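Local coordinates for putative diguanylate cyclase (GGDEF) with PAS/PAC domain (Rhodopseudomonas palustris, PDB 3LIF), which probably makes cyclic di-GMP from two GTP as a membrane protein, of which this chain is the extracellular PDC-fold sensor domain, at residues Asp40-Phe45 and Ser71-Leu76; Arg98-Tyr103 and Phe142-Ala147. All blocks are in the same frame, centred on the assembly; numbering follows the deposited sequence.

Contact 1: residues Asp40-Phe45 and Ser71-Leu76; sequences DDIVSF and SDVAIL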
# COMPACT_ATOMS: atom_id res chain seq x y z
N ASP A 40 12.51 -9.60 -3.64
CA ASP A 40 13.76 -10.23 -3.23
C ASP A 40 14.22 -11.42 -4.12
O ASP A 40 15.36 -11.51 -4.54
CB ASP A 40 13.73 -10.52 -1.75
CG ASP A 40 15.00 -10.20 -1.14
OD1 ASP A 40 15.93 -10.20 -1.98
OD2 ASP A 40 15.10 -9.93 0.08
N ASP A 41 13.31 -12.31 -4.48
CA ASP A 41 13.71 -13.33 -5.45
C ASP A 41 14.37 -12.56 -6.60
O ASP A 41 15.37 -12.99 -7.17
CB ASP A 41 12.53 -14.17 -5.99
CG ASP A 41 12.11 -15.30 -5.05
OD1 ASP A 41 12.81 -15.51 -4.03
OD2 ASP A 41 11.07 -15.96 -5.34
N ILE A 42 13.83 -11.39 -6.96
CA ILE A 42 14.33 -10.75 -8.15
C ILE A 42 15.67 -10.07 -7.87
O ILE A 42 16.57 -10.17 -8.68
CB ILE A 42 13.32 -9.78 -8.74
CG1 ILE A 42 12.07 -10.55 -9.17
CG2 ILE A 42 13.94 -8.97 -9.90
CD1 ILE A 42 10.90 -9.64 -9.40
N VAL A 43 15.83 -9.43 -6.73
CA VAL A 43 17.12 -8.89 -6.47
C VAL A 43 18.12 -9.96 -6.79
O VAL A 43 19.13 -9.70 -7.44
CB VAL A 43 17.30 -8.37 -5.05
CG1 VAL A 43 18.77 -8.27 -4.69
CG2 VAL A 43 16.70 -7.02 -4.95
N SER A 44 17.82 -11.20 -6.38
CA SER A 44 18.81 -12.31 -6.49
C SER A 44 19.00 -12.78 -7.90
O SER A 44 20.11 -12.86 -8.37
CB SER A 44 18.50 -13.47 -5.55
OG SER A 44 18.86 -13.08 -4.23
N PHE A 45 17.93 -13.09 -8.58
CA PHE A 45 18.12 -13.41 -9.97
C PHE A 45 19.09 -12.38 -10.63
O PHE A 45 20.28 -12.69 -10.82
CB PHE A 45 16.80 -13.44 -10.65
CG PHE A 45 16.84 -14.07 -11.95
CD1 PHE A 45 16.93 -15.44 -12.05
CD2 PHE A 45 16.76 -13.31 -13.10
CE1 PHE A 45 16.93 -16.08 -13.31
CE2 PHE A 45 16.76 -13.91 -14.38
CZ PHE A 45 16.85 -15.31 -14.49
N SER A 71 0.20 -5.46 -9.67
CA SER A 71 -0.36 -5.44 -11.02
C SER A 71 0.69 -5.83 -12.03
O SER A 71 0.38 -6.48 -12.98
CB SER A 71 -0.83 -4.05 -11.39
OG SER A 71 -2.03 -3.77 -10.70
N ASP A 72 1.92 -5.38 -11.84
CA ASP A 72 2.96 -5.56 -12.82
C ASP A 72 4.31 -5.31 -12.17
O ASP A 72 4.37 -4.83 -11.02
CB ASP A 72 2.75 -4.65 -14.01
CG ASP A 72 2.64 -3.22 -13.61
OD1 ASP A 72 3.18 -2.88 -12.51
OD2 ASP A 72 2.01 -2.45 -14.37
N VAL A 73 5.38 -5.68 -12.88
CA VAL A 73 6.75 -5.60 -12.33
C VAL A 73 7.75 -5.12 -13.39
O VAL A 73 7.69 -5.50 -14.59
CB VAL A 73 7.22 -6.99 -11.86
CG1 VAL A 73 8.60 -6.90 -11.22
CG2 VAL A 73 6.20 -7.56 -10.91
N ALA A 74 8.71 -4.30 -12.99
CA ALA A 74 9.61 -3.92 -14.02
C ALA A 74 11.00 -3.75 -13.44
O ALA A 74 11.14 -3.62 -12.21
CB ALA A 74 9.14 -2.70 -14.80
N ILE A 75 11.98 -3.81 -14.36
CA ILE A 75 13.36 -3.56 -14.07
C ILE A 75 13.86 -2.28 -14.75
O ILE A 75 13.52 -2.01 -15.91
CB ILE A 75 14.18 -4.69 -14.60
CG1 ILE A 75 13.51 -6.00 -14.23
CG2 ILE A 75 15.63 -4.58 -14.01
CD1 ILE A 75 13.85 -6.49 -12.81
N LEU A 76 14.65 -1.52 -14.00
CA LEU A 76 15.38 -0.38 -14.48
C LEU A 76 16.84 -0.62 -14.19
O LEU A 76 17.18 -1.07 -13.03
CB LEU A 76 14.99 0.87 -13.69
CG LEU A 76 13.57 1.43 -13.68
CD1 LEU A 76 13.58 2.78 -12.95
CD2 LEU A 76 12.90 1.54 -15.06

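Contact 2: residues Arg98-Tyr103 and Phe142-Ala147; sequences RSYFRY and FGVVVA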
# COMPACT_ATOMS: atom_id res chain seq x y z
N ARG A 98 12.53 9.36 -11.64
CA ARG A 98 11.55 8.88 -10.73
C ARG A 98 12.17 8.79 -9.32
O ARG A 98 13.34 8.39 -9.19
CB ARG A 98 11.15 7.54 -11.28
CG ARG A 98 9.73 7.27 -11.23
CD ARG A 98 8.91 8.23 -12.00
NE ARG A 98 7.70 7.55 -12.44
CZ ARG A 98 6.51 8.12 -12.54
NH1 ARG A 98 6.38 9.39 -12.23
NH2 ARG A 98 5.45 7.39 -12.95
N SER A 99 11.45 9.22 -8.28
CA SER A 99 12.09 9.34 -6.93
C SER A 99 12.57 8.03 -6.37
O SER A 99 13.64 7.95 -5.70
CB SER A 99 11.15 9.95 -5.87
OG SER A 99 9.96 9.24 -5.89
N TYR A 100 11.77 6.99 -6.57
CA TYR A 100 12.21 5.71 -6.07
C TYR A 100 13.51 5.30 -6.70
O TYR A 100 14.36 4.67 -6.02
CB TYR A 100 11.18 4.63 -6.26
CG TYR A 100 10.80 4.34 -7.68
CD1 TYR A 100 9.66 4.91 -8.22
CD2 TYR A 100 11.54 3.46 -8.49
CE1 TYR A 100 9.25 4.62 -9.48
CE2 TYR A 100 11.13 3.16 -9.81
CZ TYR A 100 9.97 3.75 -10.27
OH TYR A 100 9.49 3.57 -11.53
N PHE A 101 13.70 5.66 -7.98
CA PHE A 101 14.95 5.33 -8.64
C PHE A 101 16.05 6.12 -8.01
O PHE A 101 17.06 5.56 -7.60
CB PHE A 101 14.93 5.58 -10.12
CG PHE A 101 16.30 5.56 -10.74
CD1 PHE A 101 16.89 4.37 -11.08
CD2 PHE A 101 17.00 6.74 -10.99
CE1 PHE A 101 18.14 4.33 -11.65
CE2 PHE A 101 18.29 6.70 -11.54
CZ PHE A 101 18.86 5.49 -11.85
N ARG A 102 15.86 7.44 -7.93
CA ARG A 102 16.84 8.25 -7.25
C ARG A 102 17.13 7.71 -5.83
O ARG A 102 18.26 7.69 -5.40
CB ARG A 102 16.45 9.74 -7.26
CG ARG A 102 16.89 10.40 -8.57
CD ARG A 102 16.50 11.82 -8.80
NE ARG A 102 15.05 11.91 -8.91
CZ ARG A 102 14.27 12.32 -7.90
NH1 ARG A 102 14.83 12.64 -6.73
NH2 ARG A 102 12.94 12.42 -8.03
N TYR A 103 16.12 7.27 -5.10
CA TYR A 103 16.37 6.88 -3.75
C TYR A 103 17.26 5.61 -3.67
O TYR A 103 18.25 5.55 -2.92
CB TYR A 103 15.05 6.70 -3.02
CG TYR A 103 15.21 6.06 -1.67
CD1 TYR A 103 15.29 4.66 -1.55
CD2 TYR A 103 15.30 6.84 -0.50
CE1 TYR A 103 15.46 4.05 -0.31
CE2 TYR A 103 15.47 6.23 0.76
CZ TYR A 103 15.54 4.82 0.85
OH TYR A 103 15.69 4.16 2.07
N PHE A 142 22.88 -1.44 -9.23
CA PHE A 142 22.68 -2.00 -10.56
C PHE A 142 21.29 -1.67 -11.15
O PHE A 142 20.93 -2.20 -12.21
CB PHE A 142 22.95 -3.51 -10.52
CG PHE A 142 22.94 -4.18 -11.86
CD1 PHE A 142 24.08 -4.19 -12.68
CD2 PHE A 142 21.82 -4.82 -12.32
CE1 PHE A 142 24.08 -4.79 -13.89
CE2 PHE A 142 21.82 -5.45 -13.56
CZ PHE A 142 22.95 -5.42 -14.35
N GLY A 143 20.51 -0.79 -10.50
CA GLY A 143 19.10 -0.40 -10.93
C GLY A 143 18.20 -0.89 -9.81
O GLY A 143 18.46 -0.56 -8.63
N VAL A 144 17.07 -1.50 -10.09
CA VAL A 144 15.75 -1.16 -9.52
C VAL A 144 14.74 -2.16 -10.01
O VAL A 144 14.66 -2.37 -11.24
CB VAL A 144 15.26 0.29 -9.53
CG1 VAL A 144 13.87 0.29 -8.96
CG2 VAL A 144 16.10 1.16 -8.60
N VAL A 145 14.06 -2.87 -9.08
CA VAL A 145 12.78 -3.57 -9.44
C VAL A 145 11.70 -2.73 -8.80
O VAL A 145 11.84 -2.35 -7.61
CB VAL A 145 12.50 -4.89 -8.68
CG1 VAL A 145 12.02 -5.96 -9.61
CG2 VAL A 145 13.60 -5.30 -7.74
N VAL A 146 10.61 -2.52 -9.50
CA VAL A 146 9.50 -1.73 -9.00
C VAL A 146 8.32 -2.59 -9.32
O VAL A 146 8.29 -3.17 -10.42
CB VAL A 146 9.11 -0.56 -9.98
CG1 VAL A 146 8.58 0.66 -9.23
CG2 VAL A 146 10.19 -0.25 -11.00
N ALA A 147 7.30 -2.59 -8.47
CA ALA A 147 6.05 -3.22 -8.87
C ALA A 147 4.90 -2.39 -8.37
O ALA A 147 5.00 -1.70 -7.32
CB ALA A 147 5.97 -4.63 -8.37

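Contact 1: residues Asp40-Phe45 and Ser71-Leu76
Ile-42 is the residue of helix segment 40-45 that touches strand segment 71-76, where it meets Val-73 and Ile-75. The interaction is purely apolar, methyl against methyl, and the three residues are buried. The area buried between the segments is modest, 101 Å² in all, and about half of it belongs to Ile-42.

The two branches of Ile-42 take one partner each. CG1 lies beside the backbone N (chi1 -63°), and the chain is extended beyond it. This carries CD1 out to Val-73, and the two side chains meet tip to tip, with Ile-42 CD1 4.0 Å from Val-73 CG1. The other branch turns to Ile-75, with Ile-42 CG2 3.8 Å from Ile-75 CD1. These two side chains cross obliquely. Ile-75 does not leave its backbone pointing straight at the helix. A bend at its second torsion (chi2 -84°) swings CD1 round to the isoleucine. Ala-74, between the two strand residues, points away from the helix.

Polar bonding runs beside this patch, within the sheet and around Asp-72. The backbones of Val-73 and Ile-75 pair with Ser-86 and Thr-83. The Asp-72 carboxylate is held at both oxygens, OD1 by Thr-148 OG1 and OD2 by Thr-122 OG1. Val-145 of the adjoining strand touches Ile-42, Val-73 and Ile-75, so the same apolar patch extends over two strands.

This is helix-on-sheet packing within the PDC (Cache-type) sensor fold. The long N-terminal helix 5-47 runs past two five-stranded antiparallel sheets. Here its C-terminal part lies on one face of the sheet that contains strands 70-76 and 141-149.

Contact 2: residues Arg98-Tyr103 and Phe142-Ala147
The Tyr-100 ring lies against Val-146, and the two side chains cross at about a right angle. Val-146 CG1 sits over one face, 3.8 Å from the centroid of the Tyr-100 ring and 25° off its normal, a CH-pi contact. Arg-98 CB lies over the opposite face, offset toward the rim, so the ring is held between the two. Val-144 comes to the ring's edge instead, with its CG1 4.0 Å from Tyr-100 CD2. The ring reaches this place with CG between the backbone N and the carbonyl carbon (chi1 61°). The other methyl of Val-144 serves Phe-101: Val-144 CG2 is 4.1 Å from Phe-101 CD1, in an oblique approach. One valine thus bridges two successive aromatic residues of the helix.

Tyr-100 OH and Arg-98 NE both hydrogen-bond O4 of a bound MPD, probably from the crystallisation liquor, which may mark a pocket. With an alanine in place of Tyr-100, Val-146 CG1 would probably lose the ring face it rests on, and the MPD oxygen its hydroxyl partner.

Helix segment 99-103 runs at 137° to strand segment 142-147, and their axes come within 8.5 Å. From helix 99-106, Tyr-100 also touches Ser-131 of strand 126-135 and Leu-113 and Thr-115 of strand 113-119.

How the contacts relate
From the N terminus, the chain runs along helix 5-47 and then through helix 55-66. Contact 1 closes this first loop at strand 70-76. Strand 82-85 follows before contact 2 opens at helix 99-106. Contact 2 closes at strand 141-149, after a loop that holds strands 113-119 and 126-135. The two contacts are in series, so they neither nest nor cross. Their strands are antiparallel neighbours, joined by probable hydrogen bonds Ala-74 N to Val-146 O (2.8 Å) and Leu-76 N to Val-144 O (2.9 Å). The two helices pack on opposite faces of this sheet: Val-145 faces helix 5-47, while Val-144 and Val-146 face helix 99-106.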